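Endoglucanase (Ruminococcus champanellensis, PDB 6WQV) hydrolyses internal beta-1,4 linkages of cellulose and probably of related plant cell-wall polysaccharides, as a broad-specificity endoglucanase of glycoside hydrolase family 5. Local coordinates at residues 242-247 with 267-272; 306-311 with 316-321. One frame throughout, in Å; residues are numbered along the deposited sequence.

Contact 1 (242-247 with 267-272). With GLC (alpha-D-glucopyranose), chain E.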
loop_
_atom_site.group_PDB
_atom_site.type_symbol
_atom_site.label_atom_id
_atom_site.label_comp_id
_atom_site.label_asym_id
_atom_site.label_seq_id
_atom_site.Cartn_x
_atom_site.Cartn_y
_atom_site.Cartn_z
ATOM N N SER A 242 -2.587 -9.204 1.842
ATOM C CA SER A 242 -2.909 -10.570 2.255
ATOM C C SER A 242 -3.130 -10.639 3.765
ATOM O O SER A 242 -2.239 -11.005 4.537
ATOM C CB SER A 242 -1.853 -11.571 1.764
ATOM O OG SER A 242 -2.295 -12.909 1.905
ATOM N N TYR A 243 -4.349 -10.304 4.180
ATOM C CA TYR A 243 -4.757 -10.400 5.581
ATOM C C TYR A 243 -5.248 -11.822 5.803
ATOM O O TYR A 243 -6.447 -12.113 5.780
ATOM C CB TYR A 243 -5.852 -9.390 5.880
ATOM C CG TYR A 243 -5.440 -7.945 5.842
ATOM C CD1 TYR A 243 -5.357 -7.251 4.646
ATOM C CD2 TYR A 243 -5.185 -7.252 7.014
ATOM C CE1 TYR A 243 -5.011 -5.907 4.615
ATOM C CE2 TYR A 243 -4.842 -5.913 6.994
ATOM C CZ TYR A 243 -4.743 -5.248 5.797
ATOM O OH TYR A 243 -4.400 -3.918 5.789
ATOM N N SER A 244 -4.296 -12.725 6.028
ATOM C CA SER A 244 -4.550 -14.149 5.966
ATOM C C SER A 244 -4.098 -14.828 7.249
ATOM O O SER A 244 -3.034 -14.487 7.789
ATOM C CB SER A 244 -3.776 -14.750 4.784
ATOM O OG SER A 244 -4.019 -14.019 3.591
ATOM N N PRO A 245 -4.868 -15.803 7.758
ATOM C CA PRO A 245 -6.175 -16.242 7.233
ATOM C C PRO A 245 -7.286 -15.240 7.541
ATOM O O PRO A 245 -7.282 -14.636 8.610
ATOM C CB PRO A 245 -6.414 -17.568 7.950
ATOM C CG PRO A 245 -5.669 -17.442 9.236
ATOM C CD PRO A 245 -4.432 -16.629 8.899
ATOM N N TYR A 246 -8.243 -15.099 6.619
ATOM C CA TYR A 246 -9.207 -14.002 6.685
ATOM C C TYR A 246 -9.970 -13.970 8.006
ATOM O O TYR A 246 -10.089 -12.915 8.642
ATOM C CB TYR A 246 -10.187 -14.089 5.507
ATOM C CG TYR A 246 -11.367 -13.148 5.656
ATOM C CD1 TYR A 246 -11.217 -11.790 5.436
ATOM C CD2 TYR A 246 -12.619 -13.616 6.033
ATOM C CE1 TYR A 246 -12.277 -10.916 5.581
ATOM C CE2 TYR A 246 -13.694 -12.747 6.183
ATOM C CZ TYR A 246 -13.516 -11.397 5.956
ATOM O OH TYR A 246 -14.562 -10.514 6.097
ATOM N N ASN A 247 -10.542 -15.099 8.421
ATOM C CA ASN A 247 -11.414 -15.060 9.592
ATOM C C ASN A 247 -10.668 -14.580 10.830
ATOM O O ASN A 247 -11.207 -13.805 11.629
ATOM C CB ASN A 247 -12.058 -16.423 9.828
ATOM C CG ASN A 247 -13.209 -16.682 8.881
ATOM O OD1 ASN A 247 -13.903 -15.752 8.468
ATOM N ND2 ASN A 247 -13.408 -17.942 8.518
ATOM N N GLN A 267 0.970 -21.263 4.949
ATOM C CA GLN A 267 2.001 -21.639 3.989
ATOM C C GLN A 267 1.425 -21.715 2.582
ATOM O O GLN A 267 2.045 -21.238 1.623
ATOM C CB GLN A 267 2.630 -22.970 4.397
ATOM C CG GLN A 267 3.716 -23.470 3.457
ATOM C CD GLN A 267 3.170 -24.252 2.277
ATOM O OE1 GLN A 267 2.144 -24.927 2.382
ATOM N NE2 GLN A 267 3.862 -24.178 1.146
ATOM N N TRP A 268 0.233 -22.297 2.441
ATOM C CA TRP A 268 -0.372 -22.415 1.117
ATOM C C TRP A 268 -0.662 -21.040 0.537
ATOM O O TRP A 268 -0.362 -20.769 -0.631
ATOM C CB TRP A 268 -1.662 -23.227 1.204
ATOM C CG TRP A 268 -2.305 -23.450 -0.131
ATOM C CD1 TRP A 268 -2.084 -24.501 -0.974
ATOM C CD2 TRP A 268 -3.263 -22.604 -0.786
ATOM N NE1 TRP A 268 -2.845 -24.366 -2.109
ATOM C CE2 TRP A 268 -3.578 -23.211 -2.019
ATOM C CE3 TRP A 268 -3.884 -21.397 -0.451
ATOM C CZ2 TRP A 268 -4.486 -22.652 -2.919
ATOM C CZ3 TRP A 268 -4.789 -20.845 -1.346
ATOM C CH2 TRP A 268 -5.080 -21.473 -2.563
ATOM N N THR A 269 -1.251 -20.156 1.343
ATOM C CA THR A 269 -1.608 -18.825 0.867
ATOM C C THR A 269 -0.380 -18.055 0.403
ATOM O O THR A 269 -0.388 -17.447 -0.674
ATOM C CB THR A 269 -2.348 -18.083 1.982
ATOM O OG1 THR A 269 -3.590 -18.754 2.236
ATOM C CG2 THR A 269 -2.596 -16.634 1.601
ATOM N N LEU A 270 0.691 -18.068 1.199
ATOM C CA LEU A 270 1.880 -17.310 0.829
ATOM C C LEU A 270 2.598 -17.956 -0.347
ATOM O O LEU A 270 3.119 -17.255 -1.222
ATOM C CB LEU A 270 2.793 -17.141 2.047
ATOM C CG LEU A 270 2.144 -16.320 3.164
ATOM C CD1 LEU A 270 3.005 -16.292 4.416
ATOM C CD2 LEU A 270 1.851 -14.886 2.714
ATOM N N GLN A 271 2.617 -19.289 -0.395
ATOM C CA GLN A 271 3.187 -19.986 -1.544
ATOM C C GLN A 271 2.460 -19.623 -2.833
ATOM O O GLN A 271 3.083 -19.563 -3.900
ATOM C CB GLN A 271 3.126 -21.497 -1.308
ATOM C CG GLN A 271 3.675 -22.349 -2.432
ATOM C CD GLN A 271 3.582 -23.841 -2.130
ATOM O OE1 GLN A 271 4.600 -24.507 -1.932
ATOM N NE2 GLN A 271 2.362 -24.369 -2.090
ATOM N N GLU A 272 1.151 -19.363 -2.755
ATOM C CA GLU A 272 0.409 -18.991 -3.959
ATOM C C GLU A 272 0.872 -17.639 -4.494
ATOM O O GLU A 272 0.941 -17.440 -5.714
ATOM C CB GLU A 272 -1.091 -18.949 -3.665
ATOM C CG GLU A 272 -1.738 -20.309 -3.536
ATOM C CD GLU A 272 -1.681 -21.100 -4.821
ATOM O OE1 GLU A 272 -2.381 -20.720 -5.783
ATOM O OE2 GLU A 272 -0.925 -22.094 -4.874
HETATM C C1 GLC E . -7.205 -2.628 2.488
HETATM C C2 GLC E . -7.095 -1.115 2.515
HETATM C C3 GLC E . -6.951 -0.420 3.800
HETATM C C4 GLC E . -7.898 -0.994 4.827
HETATM C C5 GLC E . -7.519 -2.447 4.999
HETATM C C6 GLC E . -8.213 -3.151 6.153
HETATM O O1 GLC E . -6.042 -3.333 2.345
HETATM O O2 GLC E . -6.046 -0.751 1.568
HETATM O O3 GLC E . -7.271 1.001 3.558
HETATM O O4 GLC E . -7.779 -0.250 6.043
HETATM O O5 GLC E . -7.859 -3.177 3.754
HETATM O O6 GLC E . -9.560 -3.209 5.966
#
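Thr269 meets Ser242 and Ser244 where the loop leaving strand 236-241 of the (beta/alpha)8, or TIM, barrel passes over helix 263-278, which follows after the short helix 246-249. Ahead of the junction, Trp268 has Thr269 OG1 in plane at the edge of its indole. Thr269 carries the contact with its methyl group: CG2 lies 3.6 Å from Ser244 OG and 3.7 Å from Ser242 OG, so a single carbon abuts both hydroxyls. Its first torsion (chi1 -65°) sets CG2 anti to the backbone N and facing the loop, while OG1 turns back to bond Gln265 O one helical turn earlier. The two serines are tied together by a hydrogen bond of 2.7 Å between Ser242 OG and Ser244 OG, in which either may be the donor. Leu270, next along the helix, sends its branched end to Tyr307 and Ile310 of helix 297-313. Glu272 lies back over Trp268, its CG 3.5 Å above one face of the indole and offset toward the rim. Between the two serines the chain makes an inverse gamma turn centred on Tyr243, whose side chain heads for the substrate pocket. There its hydroxyl bonds Gln288 NE2, its ring stands obliquely to the sugar, and Tyr243 OH comes within 3.5 Å of C5 of the alpha-glucose unit.

Contact 2 (306-311 with 316-321). With GLC (alpha-D-glucopyranose), chain E; BGC (beta-D-glucopyranose), chain B.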
loop_
_atom_site.group_PDB
_atom_site.type_symbol
_atom_site.label_atom_id
_atom_site.label_comp_id
_atom_site.label_asym_id
_atom_site.label_seq_id
_atom_site.Cartn_x
_atom_site.Cartn_y
_atom_site.Cartn_z
ATOM N N ASN A 306 5.079 -16.881 12.298
ATOM C CA ASN A 306 5.031 -17.774 11.146
ATOM C C ASN A 306 4.789 -17.009 9.852
ATOM O O ASN A 306 5.347 -17.370 8.809
ATOM C CB ASN A 306 3.976 -18.848 11.375
ATOM C CG ASN A 306 4.474 -19.943 12.272
ATOM O OD1 ASN A 306 5.231 -20.811 11.837
ATOM N ND2 ASN A 306 4.085 -19.898 13.545
ATOM N N TYR A 307 3.963 -15.959 9.887
ATOM C CA TYR A 307 3.736 -15.160 8.682
ATOM C C TYR A 307 5.059 -14.631 8.132
ATOM O O TYR A 307 5.388 -14.838 6.955
ATOM C CB TYR A 307 2.750 -14.023 8.990
ATOM C CG TYR A 307 2.121 -13.371 7.762
ATOM C CD1 TYR A 307 2.900 -12.658 6.869
ATOM C CD2 TYR A 307 0.761 -13.473 7.511
ATOM C CE1 TYR A 307 2.345 -12.071 5.758
ATOM C CE2 TYR A 307 0.196 -12.888 6.399
ATOM C CZ TYR A 307 0.996 -12.191 5.527
ATOM O OH TYR A 307 0.459 -11.591 4.416
ATOM N N LEU A 308 5.856 -13.972 8.978
ATOM C CA LEU A 308 7.106 -13.387 8.508
ATOM C C LEU A 308 8.120 -14.460 8.132
ATOM O O LEU A 308 8.869 -14.293 7.155
ATOM C CB LEU A 308 7.678 -12.441 9.558
ATOM C CG LEU A 308 7.147 -11.013 9.571
ATOM C CD1 LEU A 308 7.518 -10.261 8.289
ATOM C CD2 LEU A 308 5.648 -10.960 9.772
ATOM N N ARG A 309 8.174 -15.563 8.888
ATOM C CA ARG A 309 9.101 -16.642 8.563
ATOM C C ARG A 309 8.784 -17.224 7.194
ATOM O O ARG A 309 9.678 -17.405 6.357
ATOM C CB ARG A 309 9.053 -17.741 9.635
ATOM C CG ARG A 309 9.993 -18.935 9.386
ATOM C CD ARG A 309 9.816 -20.102 10.374
ATOM N NE ARG A 309 8.443 -20.592 10.382
ATOM C CZ ARG A 309 7.939 -21.405 9.463
ATOM N NH1 ARG A 309 8.699 -21.831 8.464
ATOM N NH2 ARG A 309 6.671 -21.789 9.543
ATOM N N ILE A 310 7.511 -17.522 6.949
ATOM C CA ILE A 310 7.129 -18.111 5.670
ATOM C C ILE A 310 7.325 -17.108 4.537
ATOM O O ILE A 310 7.865 -17.453 3.476
ATOM C CB ILE A 310 5.685 -18.641 5.735
ATOM C CG1 ILE A 310 5.571 -19.778 6.752
ATOM C CG2 ILE A 310 5.256 -19.144 4.368
ATOM C CD1 ILE A 310 4.134 -20.132 7.118
ATOM N N ALA A 311 6.900 -15.857 4.735
ATOM C CA ALA A 311 7.075 -14.852 3.691
ATOM C C ALA A 311 8.549 -14.710 3.323
ATOM O O ALA A 311 8.905 -14.712 2.140
ATOM C CB ALA A 311 6.468 -13.515 4.124
ATOM N N ILE A 316 9.546 -12.751 0.050
ATOM C CA ILE A 316 8.464 -11.777 -0.084
ATOM C C ILE A 316 8.514 -10.830 1.112
ATOM O O ILE A 316 8.312 -11.260 2.253
ATOM C CB ILE A 316 7.086 -12.440 -0.170
ATOM C CG1 ILE A 316 7.009 -13.369 -1.380
ATOM C CG2 ILE A 316 6.008 -11.367 -0.264
ATOM C CD1 ILE A 316 5.761 -14.210 -1.421
ATOM N N ARG A 317 8.760 -9.547 0.844
ATOM C CA ARG A 317 8.742 -8.543 1.898
ATOM C C ARG A 317 7.310 -8.232 2.302
ATOM O O ARG A 317 6.379 -8.315 1.490
ATOM C CB ARG A 317 9.373 -7.241 1.403
ATOM C CG ARG A 317 10.804 -7.321 0.929
ATOM C CD ARG A 317 11.751 -7.646 2.059
ATOM N NE ARG A 317 11.879 -9.087 2.197
ATOM C CZ ARG A 317 12.657 -9.847 1.430
ATOM N NH1 ARG A 317 13.387 -9.306 0.466
ATOM N NH2 ARG A 317 12.691 -11.152 1.631
ATOM N N CYS A 318 7.136 -7.838 3.570
ATOM C CA CYS A 318 5.823 -7.588 4.154
ATOM C C CYS A 318 5.759 -6.214 4.804
ATOM O O CYS A 318 6.742 -5.755 5.394
ATOM C CB CYS A 318 5.523 -8.644 5.230
ATOM S SG CYS A 318 5.504 -10.342 4.607
ATOM N N ILE A 319 4.581 -5.582 4.735
ATOM C CA ILE A 319 4.354 -4.235 5.268
ATOM C C ILE A 319 3.102 -4.256 6.145
ATOM O O ILE A 319 1.986 -4.429 5.646
ATOM C CB ILE A 319 4.228 -3.183 4.150
ATOM C CG1 ILE A 319 5.383 -3.304 3.156
ATOM C CG2 ILE A 319 4.188 -1.783 4.747
ATOM C CD1 ILE A 319 5.448 -2.173 2.120
ATOM N N TRP A 320 3.289 -4.036 7.450
ATOM C CA TRP A 320 2.183 -4.077 8.405
ATOM C C TRP A 320 1.250 -2.885 8.196
ATOM O O TRP A 320 1.702 -1.758 7.988
ATOM C CB TRP A 320 2.733 -4.059 9.853
ATOM C CG TRP A 320 1.632 -4.055 10.897
ATOM C CD1 TRP A 320 0.950 -2.971 11.375
ATOM C CD2 TRP A 320 1.069 -5.198 11.551
ATOM N NE1 TRP A 320 -0.011 -3.370 12.277
ATOM C CE2 TRP A 320 0.053 -4.729 12.415
ATOM C CE3 TRP A 320 1.334 -6.565 11.499
ATOM C CZ2 TRP A 320 -0.701 -5.590 13.204
ATOM C CZ3 TRP A 320 0.591 -7.415 12.285
ATOM C CH2 TRP A 320 -0.416 -6.924 13.130
ATOM N N TRP A 321 -0.058 -3.121 8.291
ATOM C CA TRP A 321 -1.055 -2.054 8.215
ATOM C C TRP A 321 -1.334 -1.530 9.624
ATOM O O TRP A 321 -1.971 -2.219 10.422
ATOM C CB TRP A 321 -2.343 -2.569 7.577
ATOM C CG TRP A 321 -3.425 -1.548 7.549
ATOM C CD1 TRP A 321 -4.541 -1.500 8.333
ATOM C CD2 TRP A 321 -3.495 -0.410 6.689
ATOM N NE1 TRP A 321 -5.297 -0.398 8.022
ATOM C CE2 TRP A 321 -4.679 0.290 7.009
ATOM C CE3 TRP A 321 -2.675 0.091 5.674
ATOM C CZ2 TRP A 321 -5.048 1.456 6.359
ATOM C CZ3 TRP A 321 -3.046 1.247 5.025
ATOM C CH2 TRP A 321 -4.227 1.919 5.362
HETATM C C1 GLC E . -7.205 -2.628 2.488
HETATM C C2 GLC E . -7.095 -1.115 2.515
HETATM C C3 GLC E . -6.951 -0.420 3.800
HETATM C C4 GLC E . -7.898 -0.994 4.827
HETATM C C5 GLC E . -7.519 -2.447 4.999
HETATM C C6 GLC E . -8.213 -3.151 6.153
HETATM O O1 GLC E . -6.042 -3.333 2.345
HETATM O O2 GLC E . -6.046 -0.751 1.568
HETATM O O3 GLC E . -7.271 1.001 3.558
HETATM O O4 GLC E . -7.779 -0.250 6.043
HETATM O O5 GLC E . -7.859 -3.177 3.754
HETATM O O6 GLC E . -9.560 -3.209 5.966
HETATM C C2 BGC B . -8.888 0.456 8.009
HETATM C C3 BGC B . -10.215 0.862 8.561
HETATM C C4 BGC B . -10.900 1.900 7.709
HETATM C C5 BGC B . -11.020 1.439 6.272
HETATM C C6 BGC B . -11.541 2.459 5.311
HETATM C C1 BGC B . -9.005 -0.014 6.565
HETATM O O2 BGC B . -8.306 -0.601 8.810
HETATM O O3 BGC B . -10.014 1.389 9.921
HETATM O O4 BGC B . -12.286 2.098 8.177
HETATM O O5 BGC B . -9.672 1.056 5.767
HETATM O O6 BGC B . -11.792 1.843 4.043
#
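Ala311 O accepts a hydrogen bond from Ile316 N at 2.9 Å, close to straight at the hydrogen (162°). This bond ties the last turns of helix 297-313 to the chain that turns back into strand 318-322. The methyl of Ala311 packs against the returning chain, with CB 3.4 Å from Cys318 SG, a tight fit. The thiol sits beside its own backbone N (chi1 -60°), which brings the sulfur against both Ala311 and Tyr307 on the helix. It reaches Tyr307 in the plane of the ring, at the edge and not over a face: Cys318 SG is 3.8 Å from Tyr307 CE1, a sulfur-aromatic contact. Leu308 flanks the cysteine with one branch, CD1 standing 4.0 Å from Cys318 CB. Phe289 of the preceding strand stacks on the Tyr307 ring and also touches Leu308 and Cys318, extending the apolar layer. Further along, Trp321 turns to the bound glucan. One face of its indole meets the alpha-glucose, with C3 of that sugar 3.7 Å above the ring plane near the rim, and Trp321 NE1 gives a hydrogen bond of 3.1 Å to O2 of the beta-glucose. Helix segment 306-311 and strand segment 318-321 run nearly antiparallel (155°), the closing half of a beta-alpha-beta unit of the TIM barrel, whose last strand carries Trp321 into the glycan pocket.

Overall arrangement
Contact 1 closes before contact 2 opens along the chain, yet their centres lie only about 10 Å apart on one flank of the barrel. Helices 263-278 and 297-313, one from each contact, touch where Leu270 CD1 lies 3.6 Å from Ile310 CG2. A polar link adds to it: Ser242 O and Tyr307 OH, 2.8 Å apart, probably form a hydrogen bond from the loop of contact 1 to the helix of contact 2. At the pocket the two join again, Tyr243 OH packing 3.0 Å from Trp321 CB. Both aromatic residues touch the same alpha-glucose unit, which His119, Asn163, His241, Gln288 and Glu331 also hold by hydrogen bonds.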